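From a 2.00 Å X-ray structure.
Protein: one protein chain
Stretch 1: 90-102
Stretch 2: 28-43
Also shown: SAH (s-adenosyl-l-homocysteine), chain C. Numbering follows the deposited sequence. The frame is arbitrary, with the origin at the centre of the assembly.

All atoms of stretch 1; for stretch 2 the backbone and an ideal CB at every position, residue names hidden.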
# COMPACT_ATOMS: atom_id res chain seq x y z
N GLY A 90 -5.10 2.30 5.58
CA GLY A 90 -4.68 2.55 6.96
C GLY A 90 -4.33 3.99 7.23
O GLY A 90 -5.19 4.87 7.10
N SER A 91 -3.06 4.24 7.60
CA SER A 91 -2.53 5.59 7.77
C SER A 91 -2.45 6.38 6.44
O SER A 91 -2.24 7.61 6.47
CB SER A 91 -1.12 5.52 8.37
OG SER A 91 -0.23 5.01 7.39
N GLY A 92 -2.61 5.69 5.32
CA GLY A 92 -2.42 6.25 3.95
C GLY A 92 -0.94 6.39 3.57
O GLY A 92 -0.62 6.94 2.52
N TYR A 93 -0.05 5.90 4.42
CA TYR A 93 1.40 6.07 4.19
C TYR A 93 1.80 5.53 2.81
O TYR A 93 2.39 6.24 1.96
CB TYR A 93 2.28 5.42 5.31
CG TYR A 93 3.74 5.72 5.00
CD1 TYR A 93 4.31 6.95 5.40
CD2 TYR A 93 4.51 4.86 4.21
CE1 TYR A 93 5.62 7.27 5.07
CE2 TYR A 93 5.83 5.17 3.88
CZ TYR A 93 6.37 6.39 4.31
OH TYR A 93 7.66 6.75 3.97
N LEU A 94 1.43 4.28 2.58
CA LEU A 94 1.83 3.60 1.35
C LEU A 94 1.08 4.14 0.12
O LEU A 94 1.63 4.15 -0.98
CB LEU A 94 1.72 2.08 1.47
CG LEU A 94 2.67 1.33 0.52
CD1 LEU A 94 4.15 1.42 0.91
CD2 LEU A 94 2.26 -0.06 0.51
N THR A 95 -0.16 4.58 0.32
CA THR A 95 -0.95 5.17 -0.75
C THR A 95 -0.30 6.44 -1.32
O THR A 95 -0.21 6.59 -2.53
CB THR A 95 -2.41 5.50 -0.31
OG1 THR A 95 -2.81 4.58 0.71
CG2 THR A 95 -3.35 5.35 -1.47
N VAL A 96 0.14 7.32 -0.44
CA VAL A 96 0.92 8.50 -0.81
C VAL A 96 2.25 8.12 -1.49
O VAL A 96 2.63 8.73 -2.49
CB VAL A 96 1.13 9.42 0.42
CG1 VAL A 96 1.98 10.64 0.08
CG2 VAL A 96 -0.23 9.86 0.96
N CYS A 97 2.93 7.11 -0.98
CA CYS A 97 4.12 6.59 -1.65
C CYS A 97 3.77 6.23 -3.11
O CYS A 97 4.48 6.61 -4.03
CB CYS A 97 4.74 5.40 -0.87
SG CYS A 97 5.76 5.86 0.57
N MET A 98 2.66 5.53 -3.32
CA MET A 98 2.24 5.22 -4.69
C MET A 98 1.93 6.46 -5.54
O MET A 98 2.33 6.52 -6.70
CB MET A 98 1.02 4.30 -4.70
CG MET A 98 1.24 2.89 -4.18
SD MET A 98 -0.39 2.10 -4.10
CE MET A 98 0.14 0.45 -3.73
N ALA A 99 1.19 7.43 -4.97
CA ALA A 99 0.91 8.71 -5.63
C ALA A 99 2.18 9.44 -6.08
O ALA A 99 2.20 10.08 -7.14
CB ALA A 99 0.09 9.63 -4.70
N ILE A 100 3.21 9.37 -5.24
CA ILE A 100 4.48 10.03 -5.49
C ILE A 100 5.24 9.36 -6.61
O ILE A 100 5.67 10.03 -7.55
CB ILE A 100 5.36 10.12 -4.22
CG1 ILE A 100 4.88 11.26 -3.33
CG2 ILE A 100 6.87 10.34 -4.58
CD1 ILE A 100 4.64 12.55 -4.08
N LYS A 101 5.37 8.04 -6.53
CA LYS A 101 6.12 7.28 -7.51
C LYS A 101 5.49 7.36 -8.90
O LYS A 101 6.17 7.32 -9.94
CB LYS A 101 6.21 5.82 -7.07
CG LYS A 101 7.57 5.24 -7.29
CD LYS A 101 7.65 4.58 -8.61
CE LYS A 101 9.06 4.48 -9.11
NZ LYS A 101 8.99 3.86 -10.48
N MET A 102 4.16 7.45 -8.92
CA MET A 102 3.41 7.45 -10.16
C MET A 102 3.07 8.87 -10.64
O MET A 102 2.41 9.05 -11.67
CB MET A 102 2.14 6.61 -9.97
CG MET A 102 2.42 5.11 -9.81
SD MET A 102 1.01 4.20 -9.15
CE MET A 102 0.08 3.97 -10.65
N UNK A 28 17.19 2.74 -5.25
CA UNK A 28 17.21 4.19 -5.20
C UNK A 28 15.80 4.76 -5.29
O UNK A 28 15.52 5.78 -4.67
CB UNK A 28 18.08 4.75 -6.33
N UNK A 29 14.94 4.11 -6.08
CA UNK A 29 13.57 4.55 -6.31
C UNK A 29 12.70 4.28 -5.08
O UNK A 29 11.78 5.04 -4.79
CB UNK A 29 12.99 3.85 -7.54
N UNK A 30 12.98 3.20 -4.37
CA UNK A 30 12.33 2.93 -3.09
C UNK A 30 12.75 4.03 -2.13
O UNK A 30 11.91 4.64 -1.49
CB UNK A 30 12.69 1.55 -2.55
N UNK A 31 14.06 4.31 -2.09
CA UNK A 31 14.61 5.34 -1.20
C UNK A 31 14.02 6.69 -1.51
O UNK A 31 13.45 7.31 -0.61
CB UNK A 31 16.13 5.40 -1.31
N UNK A 32 14.15 7.15 -2.76
CA UNK A 32 13.68 8.50 -3.13
C UNK A 32 12.19 8.70 -2.91
O UNK A 32 11.76 9.76 -2.49
CB UNK A 32 14.01 8.78 -4.60
N UNK A 33 11.41 7.66 -3.18
CA UNK A 33 9.96 7.71 -2.92
C UNK A 33 9.67 7.90 -1.43
O UNK A 33 8.98 8.83 -1.04
CB UNK A 33 9.28 6.43 -3.42
N UNK A 34 10.19 6.99 -0.60
CA UNK A 34 10.01 7.09 0.84
C UNK A 34 10.57 8.39 1.42
O UNK A 34 9.98 8.97 2.33
CB UNK A 34 10.67 5.89 1.52
N UNK A 35 11.70 8.84 0.90
CA UNK A 35 12.28 10.14 1.31
C UNK A 35 11.29 11.28 1.12
O UNK A 35 11.22 12.20 1.93
CB UNK A 35 13.55 10.43 0.51
N UNK A 36 10.50 11.20 0.05
CA UNK A 36 9.47 12.19 -0.23
C UNK A 36 8.25 12.12 0.70
O UNK A 36 7.43 13.06 0.73
CB UNK A 36 9.01 12.03 -1.68
N UNK A 37 8.13 11.03 1.47
CA UNK A 37 6.99 10.82 2.36
C UNK A 37 7.45 10.61 3.82
O UNK A 37 7.78 9.49 4.23
CB UNK A 37 6.17 9.62 1.89
N UNK A 38 7.45 11.69 4.60
CA UNK A 38 7.89 11.67 5.98
C UNK A 38 6.91 10.92 6.88
O UNK A 38 5.74 11.33 7.04
CB UNK A 38 8.08 13.10 6.49
N UNK A 39 7.39 9.84 7.50
CA UNK A 39 6.58 8.95 8.35
C UNK A 39 5.91 9.66 9.52
O UNK A 39 4.77 9.32 9.89
CB UNK A 39 7.46 7.82 8.89
N UNK A 40 6.60 10.66 10.08
CA UNK A 40 6.07 11.51 11.16
C UNK A 40 4.83 12.32 10.82
O UNK A 40 4.12 12.81 11.72
CB UNK A 40 7.16 12.48 11.61
N UNK A 41 4.54 12.47 9.54
CA UNK A 41 3.30 13.11 9.10
C UNK A 41 2.14 12.10 9.05
O UNK A 41 0.98 12.47 8.81
CB UNK A 41 3.50 13.75 7.73
N UNK A 42 2.47 10.83 9.28
CA UNK A 42 1.53 9.70 9.15
C UNK A 42 1.26 8.94 10.46
O UNK A 42 0.26 8.20 10.59
CB UNK A 42 2.07 8.71 8.11
N UNK A 43 2.16 9.14 11.41
CA UNK A 43 2.00 8.64 12.76
C UNK A 43 2.72 9.57 13.74
O UNK A 43 3.84 10.00 13.47
CB UNK A 43 2.53 7.21 12.87
N SAH C . -0.75 0.14 4.69
CA SAH C . -1.32 0.42 6.03
CB SAH C . -1.60 -0.89 6.72
CG SAH C . -2.59 -0.65 7.85
SD SAH C . -3.00 -2.16 8.72
C SAH C . -0.43 1.31 6.90
O SAH C . 0.78 1.08 6.95
OXT SAH C . -0.91 2.28 7.55
C5' SAH C . -4.15 -2.82 7.49
C4' SAH C . -5.42 -1.99 7.25
O4' SAH C . -6.30 -2.81 6.53
C3' SAH C . -6.18 -1.52 8.48
O3' SAH C . -6.26 -0.11 8.46
C2' SAH C . -7.55 -2.18 8.36
O2' SAH C . -8.59 -1.34 8.81
C1' SAH C . -7.63 -2.43 6.87
N9 SAH C . -8.51 -3.54 6.45
C8 SAH C . -8.67 -4.74 7.09
N7 SAH C . -9.52 -5.50 6.36
C5 SAH C . -9.93 -4.80 5.27
C6 SAH C . -10.80 -5.10 4.23
N6 SAH C . -11.45 -6.25 4.14
N1 SAH C . -10.99 -4.18 3.23
C2 SAH C . -10.34 -2.96 3.28
N3 SAH C . -9.49 -2.69 4.33
C4 SAH C . -9.28 -3.59 5.31

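From position 28 the chain runs as a helix whose N-to-C direction makes an angle of 113° with that of helix 93-101, the axes approaching to 9.2 Å. At position 28 nothing of stretch 1 lies near the ideal CB, leaving the choice open; the residue is Asp28. Position 29 points toward stretch 1, its ideal CB 4.3 Å from Lys101 CE. The long lysine chain suits an acidic, polar or small partner. Asp29 fills the place, but its OD2 stays 4.6 Å from Lys101 NZ, beyond a salt bridge.

Position 30 points away, 31 is out of reach and 32 lies sideways without contact; stretch 1 constrains none of them, and they are Val30, Tyr31 and Asn32.

Position 33 faces the last turn of helix 93-101. Its ideal CB is 4.4 Å from Lys101 CG, 4.7 Å from Ile100 CG2 and 4.8 Å from Cys97 O, a site for a compact side chain such as alanine, serine, threonine or valine. Thr33 places CG2 3.3 Å from Cys97 O, while its OG1, 3.3 Å from Lys101 CG, donates a hydrogen bond to Asp29 O (2.5 Å).

At position 34 the CA-to-CB bond runs sideways, with Tyr93 OH 4.0 Å from the ideal CB and Cys97 SG 5.0 Å away. A flexible apolar chain would suit this mixed border, and Met34 supplies one: CG lies 4.3 Å from Cys97 SG and CE 4.3 Å from Tyr93 CE2. Position 35 points away and is Leu35.

Position 36 looks toward Ile100, whose CG2 is 4.0 Å from the ideal CB; aliphatic chains or the stem of a longer polar one would fit. Gln36 brings NE2 to 3.5 Å from Ile100 CG2 and directs that amide to Asn32 O (3.2 Å).

Position 37 has Tyr93 OH 3.8 Å, Cys97 SG 4.0 Å and Val96 CG1 4.7 Å from its ideal CB. Tyr93 OH already donates a hydrogen bond to the backbone O of 37 (2.8 Å), so the side chain need not answer it; the sulfur, ring carbons and Val96 suit a branched or short aliphatic chain. In Val37, CG2 sits 3.9 Å from both Val96 CG1 and Cys97 SG, and CG1 is 3.5 Å from Tyr93 CE1.

Position 38 points away; Asp38 OD1 accepts the backbone N of position 40 (2.9 Å). At 39 the bond is sideways, the ideal CB 4.3 Å from Tyr93 CE1, and many side chains could pass; Arg39 packs its CA 3.8 Å from Tyr93 CE1. Position 40 points away and 41 sideways, neither touching stretch 1; the negative phi of 40 does not demand glycine. They are Gly40 and Lys41.

Position 42 points toward stretch 1, its ideal CB 3.9 Å from Tyr93 CD1 and 4.4 Å from Ser91 OG. Beside that ring edge and the Ser91 and Gly92 backbone a flat ring could lie, or a large aliphatic chain. Tyr42 presents its face to the edge of Tyr93, planes at 90° and centroids 5.6 Å apart, and its OH lies 3.2 Å from Val96 CG2. Position 43, sideways without contact, is Ile43.

Stretch 2, residues 28-43: DDVYNTMLQVDRGKYI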
# COMPACT_ATOMS: atom_id res chain seq x y z
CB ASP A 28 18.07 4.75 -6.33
CG ASP A 28 19.57 4.58 -6.10
OD1 ASP A 28 20.34 5.25 -6.84
OD2 ASP A 28 20.00 3.80 -5.21
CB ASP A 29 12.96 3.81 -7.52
CG ASP A 29 13.36 4.42 -8.87
OD1 ASP A 29 13.49 5.67 -8.98
OD2 ASP A 29 13.51 3.64 -9.83
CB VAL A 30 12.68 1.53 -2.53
CG1 VAL A 30 12.20 1.36 -1.08
CG2 VAL A 30 12.09 0.46 -3.42
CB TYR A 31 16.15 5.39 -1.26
CG TYR A 31 16.74 6.51 -0.40
CD1 TYR A 31 17.18 6.26 0.90
CD2 TYR A 31 16.82 7.82 -0.87
CE1 TYR A 31 17.71 7.28 1.69
CE2 TYR A 31 17.34 8.85 -0.09
CZ TYR A 31 17.78 8.57 1.19
OH TYR A 31 18.29 9.59 1.97
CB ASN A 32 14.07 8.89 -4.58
CG ASN A 32 15.59 8.81 -4.83
OD1 ASN A 32 16.40 9.19 -3.98
ND2 ASN A 32 15.96 8.32 -6.00
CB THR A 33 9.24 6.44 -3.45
OG1 THR A 33 9.58 6.24 -4.83
CG2 THR A 33 7.73 6.56 -3.27
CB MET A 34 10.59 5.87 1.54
CG MET A 34 9.83 4.57 1.21
SD MET A 34 10.36 3.13 2.16
CE MET A 34 9.79 3.43 3.84
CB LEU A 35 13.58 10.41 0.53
CG LEU A 35 14.32 11.73 0.86
CD1 LEU A 35 14.77 11.73 2.31
CD2 LEU A 35 15.49 11.98 -0.10
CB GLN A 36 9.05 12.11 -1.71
CG GLN A 36 10.16 12.57 -2.67
CD GLN A 36 9.75 12.47 -4.13
OE1 GLN A 36 9.10 13.36 -4.65
NE2 GLN A 36 10.15 11.39 -4.79
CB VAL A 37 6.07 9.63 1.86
CG1 VAL A 37 4.78 9.62 2.64
CG2 VAL A 37 5.76 9.75 0.36
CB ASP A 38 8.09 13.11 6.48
CG ASP A 38 8.71 13.19 7.89
OD1 ASP A 38 8.56 12.25 8.69
OD2 ASP A 38 9.34 14.23 8.20
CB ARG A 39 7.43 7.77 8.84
CG ARG A 39 6.66 6.60 9.47
CD ARG A 39 7.62 5.48 9.92
NE ARG A 39 7.00 4.56 10.89
CZ ARG A 39 6.20 3.54 10.56
NH1 ARG A 39 5.93 3.28 9.30
NH2 ARG A 39 5.67 2.77 11.51
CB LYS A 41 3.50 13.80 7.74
CG LYS A 41 4.67 14.78 7.72
CD LYS A 41 4.22 16.19 8.07
CE LYS A 41 5.19 17.22 7.52
NZ LYS A 41 4.53 18.56 7.30
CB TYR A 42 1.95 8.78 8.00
CG TYR A 42 1.72 9.51 6.70
CD1 TYR A 42 0.51 9.38 6.01
CD2 TYR A 42 2.67 10.40 6.22
CE1 TYR A 42 0.28 10.11 4.83
CE2 TYR A 42 2.45 11.13 5.07
CZ TYR A 42 1.26 10.98 4.38
OH TYR A 42 1.08 11.70 3.24
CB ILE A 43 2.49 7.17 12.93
CG1 ILE A 43 2.03 6.60 14.29
CG2 ILE A 43 3.99 7.05 12.75
CD1 ILE A 43 0.68 5.98 14.26
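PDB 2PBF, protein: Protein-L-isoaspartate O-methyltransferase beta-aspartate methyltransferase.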